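Local coordinates for SspB protein (Streptomyces clavuligerus, PDB 6JUF), which probably acts as a metal-dependent DNA nuclease in the SspABCD-SspE phosphorothioation-sensing system that defends bacteria against phages, at residues T177-P182 and L198-R203; Y86-A91 and P338-A343. All coordinates share one frame; numbering follows the deposited sequence. Where two conformers were deposited one is given.

Interaction 1 of 2, residues T177-P182 and L198-R203; sequences TKMYVP and LSCPFR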
# COMPACT_ATOMS: atom_id res chain seq x y z
N THR B 177 -3.20 -13.07 -9.71
CA THR B 177 -3.80 -13.42 -8.41
C THR B 177 -3.13 -12.65 -7.27
O THR B 177 -3.83 -12.04 -6.46
CB THR B 177 -3.63 -14.93 -8.15
OG1 THR B 177 -4.10 -15.65 -9.31
CG2 THR B 177 -4.46 -15.38 -6.96
N LYS B 178 -1.80 -12.63 -7.22
CA LYS B 178 -1.06 -11.91 -6.18
C LYS B 178 -1.35 -10.40 -6.21
O LYS B 178 -1.33 -9.75 -5.15
CB LYS B 178 0.49 -12.13 -6.36
CG LYS B 178 0.89 -13.51 -5.90
CD LYS B 178 2.39 -13.64 -5.73
CE LYS B 178 3.05 -13.99 -7.02
NZ LYS B 178 4.50 -13.99 -6.74
N MET B 179 -1.66 -9.86 -7.39
CA MET B 179 -1.86 -8.42 -7.55
C MET B 179 -3.24 -8.02 -6.99
O MET B 179 -3.40 -6.91 -6.44
CB MET B 179 -1.78 -8.05 -9.05
CG MET B 179 -2.14 -6.57 -9.35
SD MET B 179 -1.53 -6.21 -11.03
CE MET B 179 -2.13 -4.54 -11.15
N TYR B 180 -4.25 -8.88 -7.20
CA TYR B 180 -5.63 -8.45 -6.89
C TYR B 180 -6.34 -9.09 -5.69
O TYR B 180 -7.35 -8.54 -5.24
CB TYR B 180 -6.55 -8.65 -8.12
CG TYR B 180 -6.16 -7.81 -9.33
CD1 TYR B 180 -6.41 -6.41 -9.35
CD2 TYR B 180 -5.53 -8.37 -10.44
CE1 TYR B 180 -6.00 -5.63 -10.45
CE2 TYR B 180 -5.14 -7.60 -11.51
CZ TYR B 180 -5.38 -6.24 -11.54
OH TYR B 180 -5.01 -5.51 -12.64
N VAL B 181 -5.91 -10.27 -5.21
CA VAL B 181 -6.63 -10.97 -4.14
C VAL B 181 -6.05 -10.59 -2.76
O VAL B 181 -4.89 -10.15 -2.65
CB VAL B 181 -6.62 -12.54 -4.30
CG1 VAL B 181 -7.08 -12.93 -5.69
CG2 VAL B 181 -5.27 -13.14 -3.94
N PRO B 182 -6.87 -10.73 -1.71
CA PRO B 182 -6.35 -10.39 -0.37
C PRO B 182 -5.14 -11.22 -0.00
O PRO B 182 -5.05 -12.40 -0.40
CB PRO B 182 -7.53 -10.68 0.58
CG PRO B 182 -8.76 -10.56 -0.33
CD PRO B 182 -8.31 -11.07 -1.69
N LEU B 198 4.64 -9.91 -0.08
CA LEU B 198 4.86 -8.48 -0.36
C LEU B 198 3.54 -7.76 -0.32
O LEU B 198 2.50 -8.34 -0.59
CB LEU B 198 5.54 -8.28 -1.72
CG LEU B 198 6.91 -8.94 -1.71
CD1 LEU B 198 7.26 -9.50 -3.04
CD2 LEU B 198 7.97 -7.99 -1.20
N SER B 199 3.56 -6.49 0.02
CA SER B 199 2.37 -5.68 -0.15
C SER B 199 2.05 -5.44 -1.65
O SER B 199 2.94 -5.50 -2.51
CB SER B 199 2.52 -4.33 0.57
OG SER B 199 3.58 -3.57 0.02
N CYS B 200 0.75 -5.27 -1.98
CA CYS B 200 0.44 -4.86 -3.36
C CYS B 200 -0.78 -3.97 -3.27
O CYS B 200 -1.85 -4.47 -2.85
CB CYS B 200 0.12 -6.08 -4.27
SG CYS B 200 -0.10 -5.48 -5.96
N PRO B 201 -0.63 -2.69 -3.58
CA PRO B 201 -1.74 -1.75 -3.27
C PRO B 201 -2.98 -2.00 -4.11
O PRO B 201 -4.07 -1.53 -3.79
CB PRO B 201 -1.12 -0.36 -3.55
CG PRO B 201 -0.00 -0.65 -4.55
CD PRO B 201 0.56 -2.00 -4.15
N PHE B 202 -2.85 -2.80 -5.17
CA PHE B 202 -4.02 -3.11 -5.98
C PHE B 202 -5.01 -4.04 -5.31
O PHE B 202 -6.17 -4.12 -5.73
CB PHE B 202 -3.59 -3.66 -7.34
CG PHE B 202 -2.83 -2.62 -8.15
CD1 PHE B 202 -3.53 -1.69 -8.93
CD2 PHE B 202 -1.45 -2.47 -8.02
CE1 PHE B 202 -2.86 -0.73 -9.68
CE2 PHE B 202 -0.77 -1.46 -8.72
CZ PHE B 202 -1.49 -0.58 -9.55
N ARG B 203 -4.57 -4.70 -4.22
CA ARG B 203 -5.49 -5.56 -3.48
C ARG B 203 -6.63 -4.75 -2.85
O ARG B 203 -7.73 -5.29 -2.62
CB ARG B 203 -4.75 -6.40 -2.44
CG ARG B 203 -3.70 -7.30 -3.03
CD ARG B 203 -2.83 -7.91 -1.94
NE ARG B 203 -1.79 -8.74 -2.60
CZ ARG B 203 -0.57 -8.89 -2.09
NH1 ARG B 203 -0.29 -8.33 -0.92
NH2 ARG B 203 0.36 -9.63 -2.69
O HOH W 1 -8.22 -6.06 -6.21
O HOH W 2 -8.60 -7.94 -2.89
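R203 grips the carbonyl oxygen of K178 side-on, tying the C-terminal turn of helix 166-180 to the 3-10 segment that begins at P201. Two of its three guanidinium nitrogens donate to this acceptor: R203 NE lies 2.8 Å from K178 O, nearly along the C=O axis (C=O...donor angle 166°), while R203 NH2, tilted out of the carbonyl plane, is 3.0 Å from K178 O. In a continuing helix K178 O would accept from the backbone nitrogen four residues on, but P182 has no hydrogen there, and the arginine supplies donors instead. R203 NH1 turns to L198 O at 2.8 Å and also forms a salt bridge with E204 of the second subunit, so the group is held from several sides; C200 CB lies over its face.

The tight part is a buried Met-aromatic contact. With CG anti to the backbone N (chi1 174°) and the chain extended beyond it, M179 sets its methyl CE 3.7 Å from the centroid of the F202 ring, 15° off the normal, while M179 SD stands obliquely to the ring. F202 CB also packs 3.4 Å from M179 O, and L110 and L113 of helix 107-118 contact the F202 side chain.

At the backbone edge of Y180 the fit is looser, with Y180 CE1 4.4 Å from F202 CB. No direct backbone hydrogen bond crosses the contact; the near pair M179 O and R203 N is badly angled. Water joins the backbones instead. One molecule donates to Y180 O and F202 O. A second donates to Y180 O at 2.7 Å and to R203 O at 2.8 Å.

Interaction 2 of 2, residues Y86-A91 and P338-A343; sequences YPTWEA and PKLAEA
K339 lays its aliphatic chain over one face of the Y86 ring, and the evidence is a CH-pi contact: K339 CB stands 3.8 Å from the ring centroid, 16° off the normal, offset toward the rim on the CE2 side. The lysine is not extended. Its chi2 of 133° lies away from the staggered values and places CD over the phenol end, 3.2 Å from Y86 OH and 3.5 Å from Y86 CZ. A further bend at chi4 orients NZ, whose hydrogen bond goes to the carbonyl of Y74. On the other side of the contact, the CB bond of Y86 points toward the helix.

Y86 and P87 end strand 83-87, which pairs antiparallel with strand 70-74 in a two-stranded sheet; helix 339-350 thus sets its first turn against the exit of this beta hairpin, where the chain passes into helix 89-95. L340 serves this junction with both methyls. Its CD1 approaches P87 O at 3.3 Å and T88 CA at 4.1 Å, while CD2 is 3.9 Å from Y86 CB. P87 O is engaged by W333 NE1, which donates to it, and L340 packs on W333 as well. T88 is the N-cap of helix 89-95: its OG1 accepts from A91 N at 3.2 Å and is also hydrogen-bonded to K68 O.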
# COMPACT_ATOMS: atom_id res chain seq x y z
N TYR B 86 12.14 6.38 -20.84
CA TYR B 86 11.85 7.82 -20.78
C TYR B 86 10.51 7.90 -20.05
O TYR B 86 9.60 7.19 -20.40
CB TYR B 86 11.81 8.44 -22.17
CG TYR B 86 13.09 8.19 -22.92
CD1 TYR B 86 14.14 9.11 -22.81
CD2 TYR B 86 13.25 7.07 -23.77
CE1 TYR B 86 15.35 8.88 -23.49
CE2 TYR B 86 14.43 6.82 -24.42
CZ TYR B 86 15.46 7.75 -24.31
OH TYR B 86 16.63 7.57 -24.97
N PRO B 87 10.42 8.80 -19.05
CA PRO B 87 9.17 9.02 -18.34
C PRO B 87 8.08 9.69 -19.22
O PRO B 87 8.37 10.61 -19.97
CB PRO B 87 9.58 9.97 -17.17
CG PRO B 87 10.69 10.81 -17.76
CD PRO B 87 11.44 9.84 -18.69
N THR B 88 6.82 9.19 -19.12
CA THR B 88 5.75 9.74 -19.90
C THR B 88 5.22 10.98 -19.21
O THR B 88 5.45 11.15 -17.97
CB THR B 88 4.62 8.72 -20.03
OG1 THR B 88 4.17 8.39 -18.70
CG2 THR B 88 5.09 7.46 -20.70
N TRP B 89 4.49 11.80 -19.90
CA TRP B 89 3.86 12.96 -19.29
C TRP B 89 2.91 12.50 -18.22
O TRP B 89 2.76 13.19 -17.20
CB TRP B 89 3.18 13.77 -20.39
CG TRP B 89 2.42 14.98 -19.83
CD1 TRP B 89 2.89 16.28 -19.69
CD2 TRP B 89 1.03 15.02 -19.33
NE1 TRP B 89 1.91 17.10 -19.20
CE2 TRP B 89 0.78 16.39 -18.92
CE3 TRP B 89 0.04 14.06 -19.17
CZ2 TRP B 89 -0.47 16.82 -18.44
CZ3 TRP B 89 -1.18 14.46 -18.65
CH2 TRP B 89 -1.44 15.81 -18.30
N GLU B 90 2.25 11.34 -18.41
CA GLU B 90 1.36 10.85 -17.37
C GLU B 90 2.07 10.56 -16.05
O GLU B 90 1.51 10.77 -14.94
CB GLU B 90 0.53 9.58 -17.85
CG GLU B 90 -0.56 9.91 -18.86
CD GLU B 90 -0.08 10.24 -20.26
OE1 GLU B 90 1.15 9.99 -20.60
OE2 GLU B 90 -0.91 10.69 -21.03
N ALA B 91 3.29 10.03 -16.12
CA ALA B 91 4.06 9.79 -14.91
C ALA B 91 4.42 11.15 -14.27
O ALA B 91 4.32 11.28 -13.03
CB ALA B 91 5.34 9.01 -15.21
N PRO B 338 12.11 13.83 -26.53
CA PRO B 338 11.59 13.64 -27.89
C PRO B 338 11.43 12.18 -28.28
O PRO B 338 10.70 11.84 -29.20
CB PRO B 338 12.63 14.33 -28.75
CG PRO B 338 13.85 14.41 -27.94
CD PRO B 338 13.40 14.56 -26.49
N LYS B 339 12.12 11.33 -27.50
CA LYS B 339 12.00 9.84 -27.72
C LYS B 339 10.65 9.20 -27.42
O LYS B 339 10.28 8.20 -28.06
CB LYS B 339 13.14 9.04 -27.13
CG LYS B 339 14.33 8.99 -28.09
CD LYS B 339 15.63 9.29 -27.45
CE LYS B 339 16.62 9.69 -28.57
NZ LYS B 339 16.72 8.72 -29.69
N LEU B 340 9.86 9.86 -26.55
CA LEU B 340 8.42 9.46 -26.37
C LEU B 340 7.63 9.42 -27.70
O LEU B 340 7.04 8.41 -27.99
CB LEU B 340 7.68 10.40 -25.38
CG LEU B 340 8.31 10.48 -23.97
CD1 LEU B 340 7.67 11.51 -23.09
CD2 LEU B 340 8.15 9.10 -23.32
N ALA B 341 7.62 10.52 -28.48
CA ALA B 341 6.89 10.58 -29.76
C ALA B 341 7.50 9.56 -30.76
O ALA B 341 6.80 8.97 -31.56
CB ALA B 341 6.86 12.01 -30.31
N GLU B 342 8.83 9.44 -30.67
CA GLU B 342 9.60 8.52 -31.52
C GLU B 342 9.15 7.08 -31.31
O GLU B 342 8.92 6.33 -32.27
CB GLU B 342 11.11 8.68 -31.32
CG GLU B 342 11.70 9.83 -32.14
CD GLU B 342 11.18 9.82 -33.56
OE1 GLU B 342 11.42 8.83 -34.30
OE2 GLU B 342 10.52 10.82 -33.95
N ALA B 343 9.02 6.71 -30.03
CA ALA B 343 8.42 5.43 -29.67
C ALA B 343 6.94 5.23 -30.16
O ALA B 343 6.58 4.16 -30.72
CB ALA B 343 8.57 5.19 -28.15

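Along the chain, 86-91 comes first, then both segments of interaction 1, and finally 338-343, so interaction 1 is a local contact spanning a short, partly unmodelled loop whereas interaction 2 joins residues almost 250 positions apart. Their centres lie 28 Å apart on opposite sides of the chain's centre, with nearest atoms about 13 Å apart, and they share no helix or strand. Interaction 1 joins the end of helix 166-180 to the approach to strand 208-211 and bonds to the second subunit; interaction 2 sets helix 339-350 against the 70-74/83-87 hairpin, where no other chain touches it. One therefore forms part of the subunit interface, while the other brings the C-terminal helix back to an early hairpin.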